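Local coordinates for type III secretion system effector protein ExoU (PDB 4QMK) that is a secreted bacterial toxin with a patatin-like phospholipase domain, which probably cleaves membrane phospholipids after reaching the host plasma membrane through a phosphoinositide-binding domain, at residues F404-P408 against E409-H413; N534-Q537 against L538-V541; E437-S440 against L441-V445. All blocks are in the same frame, centred on the assembly; numbering follows the deposited sequence.

Interaction 1: residues F404-P408 against E409-H413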
# COMPACT_ATOMS: atom_id res chain seq x y z
N PHE A 404 37.54 -4.63 -19.69
CA PHE A 404 37.46 -4.71 -21.15
C PHE A 404 36.58 -5.90 -21.59
O PHE A 404 36.05 -6.62 -20.74
CB PHE A 404 38.88 -4.81 -21.78
CG PHE A 404 39.49 -6.21 -21.78
CD1 PHE A 404 39.64 -6.95 -20.59
CD2 PHE A 404 39.96 -6.78 -22.97
CE1 PHE A 404 40.20 -8.22 -20.60
CE2 PHE A 404 40.52 -8.05 -22.98
CZ PHE A 404 40.65 -8.77 -21.79
N THR A 405 36.43 -6.08 -22.91
CA THR A 405 35.63 -7.21 -23.46
C THR A 405 36.32 -8.59 -23.28
O THR A 405 37.25 -8.92 -24.02
CB THR A 405 35.25 -6.97 -24.95
OG1 THR A 405 34.26 -5.94 -25.01
CG2 THR A 405 34.67 -8.22 -25.61
N MET A 406 35.86 -9.39 -22.32
CA MET A 406 36.43 -10.72 -22.12
C MET A 406 35.86 -11.63 -23.20
O MET A 406 34.70 -11.49 -23.59
CB MET A 406 36.10 -11.37 -20.77
CG MET A 406 35.94 -10.44 -19.60
SD MET A 406 36.69 -11.13 -18.12
CE MET A 406 35.91 -12.73 -17.91
N THR A 407 36.69 -12.57 -23.63
CA THR A 407 36.31 -13.56 -24.61
C THR A 407 35.44 -14.61 -23.92
O THR A 407 35.47 -14.70 -22.70
CB THR A 407 37.55 -14.28 -25.17
OG1 THR A 407 38.15 -15.07 -24.13
CG2 THR A 407 38.57 -13.28 -25.71
N PRO A 408 34.68 -15.42 -24.71
CA PRO A 408 33.85 -16.51 -24.14
C PRO A 408 34.67 -17.50 -23.34
O PRO A 408 34.19 -18.09 -22.34
CB PRO A 408 33.25 -17.18 -25.38
CG PRO A 408 33.23 -16.11 -26.42
CD PRO A 408 34.47 -15.29 -26.17
N GLU A 409 35.90 -17.70 -23.78
CA GLU A 409 36.79 -18.62 -23.14
C GLU A 409 37.22 -18.09 -21.76
O GLU A 409 37.38 -18.86 -20.82
CB GLU A 409 38.04 -18.85 -24.01
CG GLU A 409 38.68 -20.19 -23.72
CD GLU A 409 40.08 -20.36 -24.29
OE1 GLU A 409 40.45 -19.71 -25.30
OE2 GLU A 409 40.80 -21.20 -23.72
N GLN A 410 37.43 -16.78 -21.67
CA GLN A 410 37.84 -16.13 -20.42
C GLN A 410 36.73 -16.19 -19.36
O GLN A 410 36.99 -16.47 -18.20
CB GLN A 410 38.26 -14.69 -20.67
CG GLN A 410 39.64 -14.61 -21.25
CD GLN A 410 40.04 -13.21 -21.71
OE1 GLN A 410 39.27 -12.50 -22.38
NE2 GLN A 410 41.26 -12.81 -21.37
N LYS A 411 35.49 -15.95 -19.80
CA LYS A 411 34.31 -16.09 -18.97
C LYS A 411 34.15 -17.54 -18.48
O LYS A 411 33.85 -17.79 -17.32
CB LYS A 411 33.05 -15.65 -19.74
CG LYS A 411 33.08 -14.19 -20.18
CD LYS A 411 31.75 -13.74 -20.78
CE LYS A 411 31.89 -12.35 -21.41
NZ LYS A 411 30.62 -11.93 -22.06
N GLN A 412 34.33 -18.47 -19.41
CA GLN A 412 34.22 -19.90 -19.16
C GLN A 412 35.27 -20.30 -18.13
O GLN A 412 35.02 -21.11 -17.27
CB GLN A 412 34.42 -20.65 -20.51
CG GLN A 412 33.68 -21.99 -20.71
CD GLN A 412 33.51 -22.37 -22.23
OE1 GLN A 412 33.08 -21.54 -23.07
NE2 GLN A 412 33.81 -23.64 -22.57
N HIS A 413 36.44 -19.69 -18.20
CA HIS A 413 37.50 -20.02 -17.27
C HIS A 413 37.24 -19.48 -15.82
O HIS A 413 37.43 -20.20 -14.82
CB HIS A 413 38.86 -19.50 -17.74
CG HIS A 413 39.96 -19.81 -16.76
ND1 HIS A 413 40.52 -21.07 -16.66
CD2 HIS A 413 40.49 -19.08 -15.75
CE1 HIS A 413 41.40 -21.08 -15.66
NE2 HIS A 413 41.40 -19.88 -15.10
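OE1 of Q410 is held by two groups of T407: the backbone N of T407 donates to it at 2.9 Å, and OG1 of T407 adds a weak bond at 3.3 Å. With the reverse bond, from Q410 N to T407 OG1 at 3.1 Å, this makes a capping box that closes the N-terminus of helix 408-431. The T407 N-H points almost straight at its acceptor (172° at the hydrogen), meeting a lone pair in the carbonyl plane. Two torsions bring the partners together. At chi1 67° the T407 hydroxyl sits between its own N and carbonyl carbon, facing the first turn, while Q410 keeps an extended chain beyond CG (chi2 172°) that carries the amide back to the T407 N-H. Behind the box ordinary helix bonding begins: K411 N donates to T407 O at 3.2 Å and Q412 N to P408 O at 3.0 Å. P408, the first helical residue, has no N-H that would need a partner there. The buried M406 lies against the same turn, its CE 3.9 Å from CG of K411, and also touches F394 of a nearby loop. K411 runs on extended, and its NZ bonds the carbonyl O of N127. The F404 ring, poorly ordered, stands nearly perpendicular to the Q410 amide plane, with CZ 4.0 Å from OE1 of Q410.

Interaction 2: residues N534-Q537 against L538-V541; sequences NFQQ and LLQV
Q536 and Q540, one helical turn apart, bring their amides near each other at an oblique angle without a bond: OE1 of Q536 lies 3.9 Å from NE2 of Q540, and the two amide planes are 37° apart. Both chains fold at chi2 (-67° and -50°), which keeps the amides close to the helix; CG of Q540 rests 3.4 Å from Q536 O. On the flank, CG of L539 packs against F535 O at 3.4 Å, and CG2 of V541 meets Q537 O at the same separation. Beneath these contacts lie the backbone bonds that set the spacing, from L538 N to N534 O at 3.1 Å through V541 N to Q537 O at 3.1 Å, with L539 N to F535 O and Q540 N to Q536 O between them. Further out, neighbouring helices fix how the turn is oriented. F535 and L538 are buried against L483 and I487 of helix 464-491, L539 reaches A560 and M564 of helix 555-585, and the polar ends of N534 and Q537 bond D484 and N491. The result is a continuous run of i to i+4 bonding in an amphipathic alpha-helix, its leucines and phenylalanine turned toward helices 464-491 and 555-585 and its Q536-Q540 pair toward the more exposed side.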
# COMPACT_ATOMS: atom_id res chain seq x y z
N ASN A 534 -2.61 -18.19 14.13
CA ASN A 534 -3.52 -18.37 15.24
C ASN A 534 -2.85 -18.03 16.57
O ASN A 534 -3.47 -17.40 17.42
CB ASN A 534 -4.04 -19.81 15.29
CG ASN A 534 -4.95 -20.13 14.16
OD1 ASN A 534 -5.44 -19.24 13.47
ND2 ASN A 534 -5.16 -21.41 13.93
N PHE A 535 -1.60 -18.47 16.74
CA PHE A 535 -0.86 -18.15 17.93
C PHE A 535 -0.68 -16.64 18.07
O PHE A 535 -0.86 -16.08 19.17
CB PHE A 535 0.48 -18.90 18.06
CG PHE A 535 0.35 -20.41 18.23
CD1 PHE A 535 -0.88 -21.02 18.55
CD2 PHE A 535 1.47 -21.21 18.19
CE1 PHE A 535 -0.97 -22.38 18.78
CE2 PHE A 535 1.37 -22.59 18.39
CZ PHE A 535 0.15 -23.17 18.71
N GLN A 536 -0.39 -15.97 16.96
CA GLN A 536 -0.24 -14.52 16.98
C GLN A 536 -1.52 -13.84 17.49
O GLN A 536 -1.46 -12.98 18.35
CB GLN A 536 0.14 -13.99 15.59
CG GLN A 536 1.62 -14.14 15.26
CD GLN A 536 2.49 -13.24 16.15
OE1 GLN A 536 2.13 -12.09 16.43
NE2 GLN A 536 3.63 -13.75 16.58
N GLN A 537 -2.69 -14.23 16.99
CA GLN A 537 -3.94 -13.60 17.49
C GLN A 537 -4.08 -13.80 18.99
O GLN A 537 -4.49 -12.89 19.71
CB GLN A 537 -5.20 -14.20 16.91
CG GLN A 537 -5.36 -14.26 15.42
CD GLN A 537 -6.66 -14.97 15.05
OE1 GLN A 537 -6.65 -15.94 14.27
NE2 GLN A 537 -7.77 -14.54 15.64
N LEU A 538 -3.78 -15.02 19.44
CA LEU A 538 -3.89 -15.32 20.84
C LEU A 538 -2.91 -14.46 21.61
O LEU A 538 -3.26 -13.93 22.67
CB LEU A 538 -3.66 -16.80 21.13
CG LEU A 538 -3.70 -17.09 22.63
CD1 LEU A 538 -5.04 -16.79 23.27
CD2 LEU A 538 -3.30 -18.53 22.88
N LEU A 539 -1.69 -14.30 21.09
CA LEU A 539 -0.72 -13.42 21.78
C LEU A 539 -1.21 -11.99 21.89
O LEU A 539 -0.96 -11.33 22.90
CB LEU A 539 0.65 -13.45 21.13
CG LEU A 539 1.40 -14.75 21.37
CD1 LEU A 539 2.72 -14.71 20.64
CD2 LEU A 539 1.62 -14.99 22.83
N GLN A 540 -1.92 -11.51 20.88
CA GLN A 540 -2.48 -10.14 20.97
C GLN A 540 -3.49 -10.05 22.11
O GLN A 540 -3.41 -9.14 22.93
CB GLN A 540 -3.13 -9.70 19.66
CG GLN A 540 -2.15 -9.61 18.48
CD GLN A 540 -0.89 -8.81 18.81
OE1 GLN A 540 -0.94 -7.80 19.52
NE2 GLN A 540 0.26 -9.29 18.32
N VAL A 541 -4.41 -11.01 22.16
CA VAL A 541 -5.40 -11.06 23.22
C VAL A 541 -4.69 -11.07 24.56
O VAL A 541 -5.06 -10.36 25.47
CB VAL A 541 -6.26 -12.34 23.16
CG1 VAL A 541 -7.14 -12.42 24.41
CG2 VAL A 541 -7.11 -12.38 21.89

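Interaction 3: residues E437-S440 against L441-V445; sequences EFPS and LNDAV
S440 and D443 form the polar part of a helix N-cap, at the point where strand 434-438 turns into the short helix 441-446. OG of S440 accepts from the backbone N of D443 at 3.3 Å, with the N-H aimed nearly straight at it (165°), and passes a weak bond to OD2 of D443 at 3.2 Å. The hydroxyl reaches both because chi1 of 64° sets it between the S440 N and carbonyl carbon, facing the D443 N-H. The backbone carbonyl of S440 then starts the helical pattern, taking A444 N at 3.2 Å. The carboxylate also lies beside P439, whose CB comes within 3.7 Å of OD2 of D443, the two side chains crossing at about a right angle. OD1 of D443 lies near OE1 of E518; that charge would tend to raise its pKa, the helix N-terminus to lower it.

The apolar part is carried by F438, the last residue of the strand. Its ring lies over A444 in a CH-pi contact, and V59 of the adjacent strand 57-61 touches both residues. Through these side chains and the F438-V57 backbone bonds, the cap joins the edge of the four-stranded antiparallel sheet to the helix. CA of A444 stands 3.8 Å from the F438 ring centroid, 12° off the ring normal, while CB of A444 approaches CD1 of F438 to 3.6 Å.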
# COMPACT_ATOMS: atom_id res chain seq x y z
N GLU A 437 27.22 -28.77 25.11
CA GLU A 437 27.05 -29.58 26.31
C GLU A 437 25.76 -29.19 27.01
O GLU A 437 25.35 -28.04 26.94
CB GLU A 437 28.20 -29.37 27.25
CG GLU A 437 29.57 -29.29 26.58
CD GLU A 437 30.72 -29.22 27.58
OE1 GLU A 437 31.43 -28.18 27.60
OE2 GLU A 437 30.86 -30.17 28.37
N PHE A 438 25.15 -30.14 27.70
CA PHE A 438 23.89 -29.92 28.40
C PHE A 438 23.91 -30.70 29.70
O PHE A 438 24.50 -31.76 29.79
CB PHE A 438 22.71 -30.42 27.55
CG PHE A 438 22.58 -29.74 26.21
CD1 PHE A 438 23.24 -30.22 25.09
CD2 PHE A 438 21.77 -28.64 26.06
CE1 PHE A 438 23.11 -29.56 23.87
CE2 PHE A 438 21.64 -27.99 24.86
CZ PHE A 438 22.31 -28.44 23.76
N PRO A 439 23.26 -30.19 30.73
CA PRO A 439 23.20 -30.89 32.02
C PRO A 439 22.55 -32.23 31.93
O PRO A 439 22.79 -33.07 32.76
CB PRO A 439 22.30 -30.00 32.86
CG PRO A 439 22.53 -28.63 32.32
CD PRO A 439 22.75 -28.81 30.83
N SER A 440 21.65 -32.42 30.98
CA SER A 440 21.02 -33.75 30.85
C SER A 440 20.55 -34.02 29.46
O SER A 440 20.47 -33.13 28.61
CB SER A 440 19.78 -33.85 31.74
OG SER A 440 18.79 -32.93 31.30
N LEU A 441 20.15 -35.26 29.24
CA LEU A 441 19.62 -35.66 27.96
C LEU A 441 18.34 -34.91 27.67
O LEU A 441 18.06 -34.56 26.54
CB LEU A 441 19.37 -37.14 27.91
CG LEU A 441 18.69 -37.64 26.64
CD1 LEU A 441 19.51 -37.30 25.42
CD2 LEU A 441 18.54 -39.14 26.77
N ASN A 442 17.55 -34.63 28.70
CA ASN A 442 16.31 -33.90 28.45
C ASN A 442 16.57 -32.48 27.92
O ASN A 442 15.88 -32.04 27.02
CB ASN A 442 15.47 -33.86 29.70
CG ASN A 442 14.18 -33.13 29.49
OD1 ASN A 442 13.35 -33.55 28.73
ND2 ASN A 442 14.04 -32.01 30.15
N ASP A 443 17.53 -31.77 28.50
CA ASP A 443 17.86 -30.41 28.07
C ASP A 443 18.39 -30.36 26.63
O ASP A 443 18.11 -29.42 25.89
CB ASP A 443 18.90 -29.79 29.01
CG ASP A 443 18.32 -29.46 30.35
OD1 ASP A 443 17.21 -28.90 30.41
OD2 ASP A 443 18.98 -29.75 31.36
N ALA A 444 19.12 -31.38 26.23
CA ALA A 444 19.57 -31.50 24.85
C ALA A 444 18.35 -31.70 23.94
O ALA A 444 18.23 -31.04 22.92
CB ALA A 444 20.55 -32.65 24.72
N VAL A 445 17.41 -32.56 24.35
CA VAL A 445 16.20 -32.78 23.56
C VAL A 445 15.39 -31.51 23.46
O VAL A 445 14.87 -31.18 22.39
CB VAL A 445 15.32 -33.88 24.14
CG1 VAL A 445 13.94 -33.85 23.54
CG2 VAL A 445 15.97 -35.23 23.93

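Two of the three contacts are helix starts, and the third is mid-helix. Interaction 1 is a surface contact; interactions 2 and 3 are partly buried. Interactions 1 and 3 both cap a helix with a hydroxyl residue, but interaction 1 couples threonine to a glutamine amide at the exposed beginning of helix 408-431, whereas interaction 3 couples serine to an aspartate and adds an aromatic ring seated on a helix. The helix begun by interaction 1 leads into strand 434-438, where interaction 3 opens, yet their centres are 55 Å apart. Interaction 2 has no cap and relies on backbone bonding and buried leucines. Helix 464-491 links it to interaction 3: both pack on it, their centres about 30 Å apart.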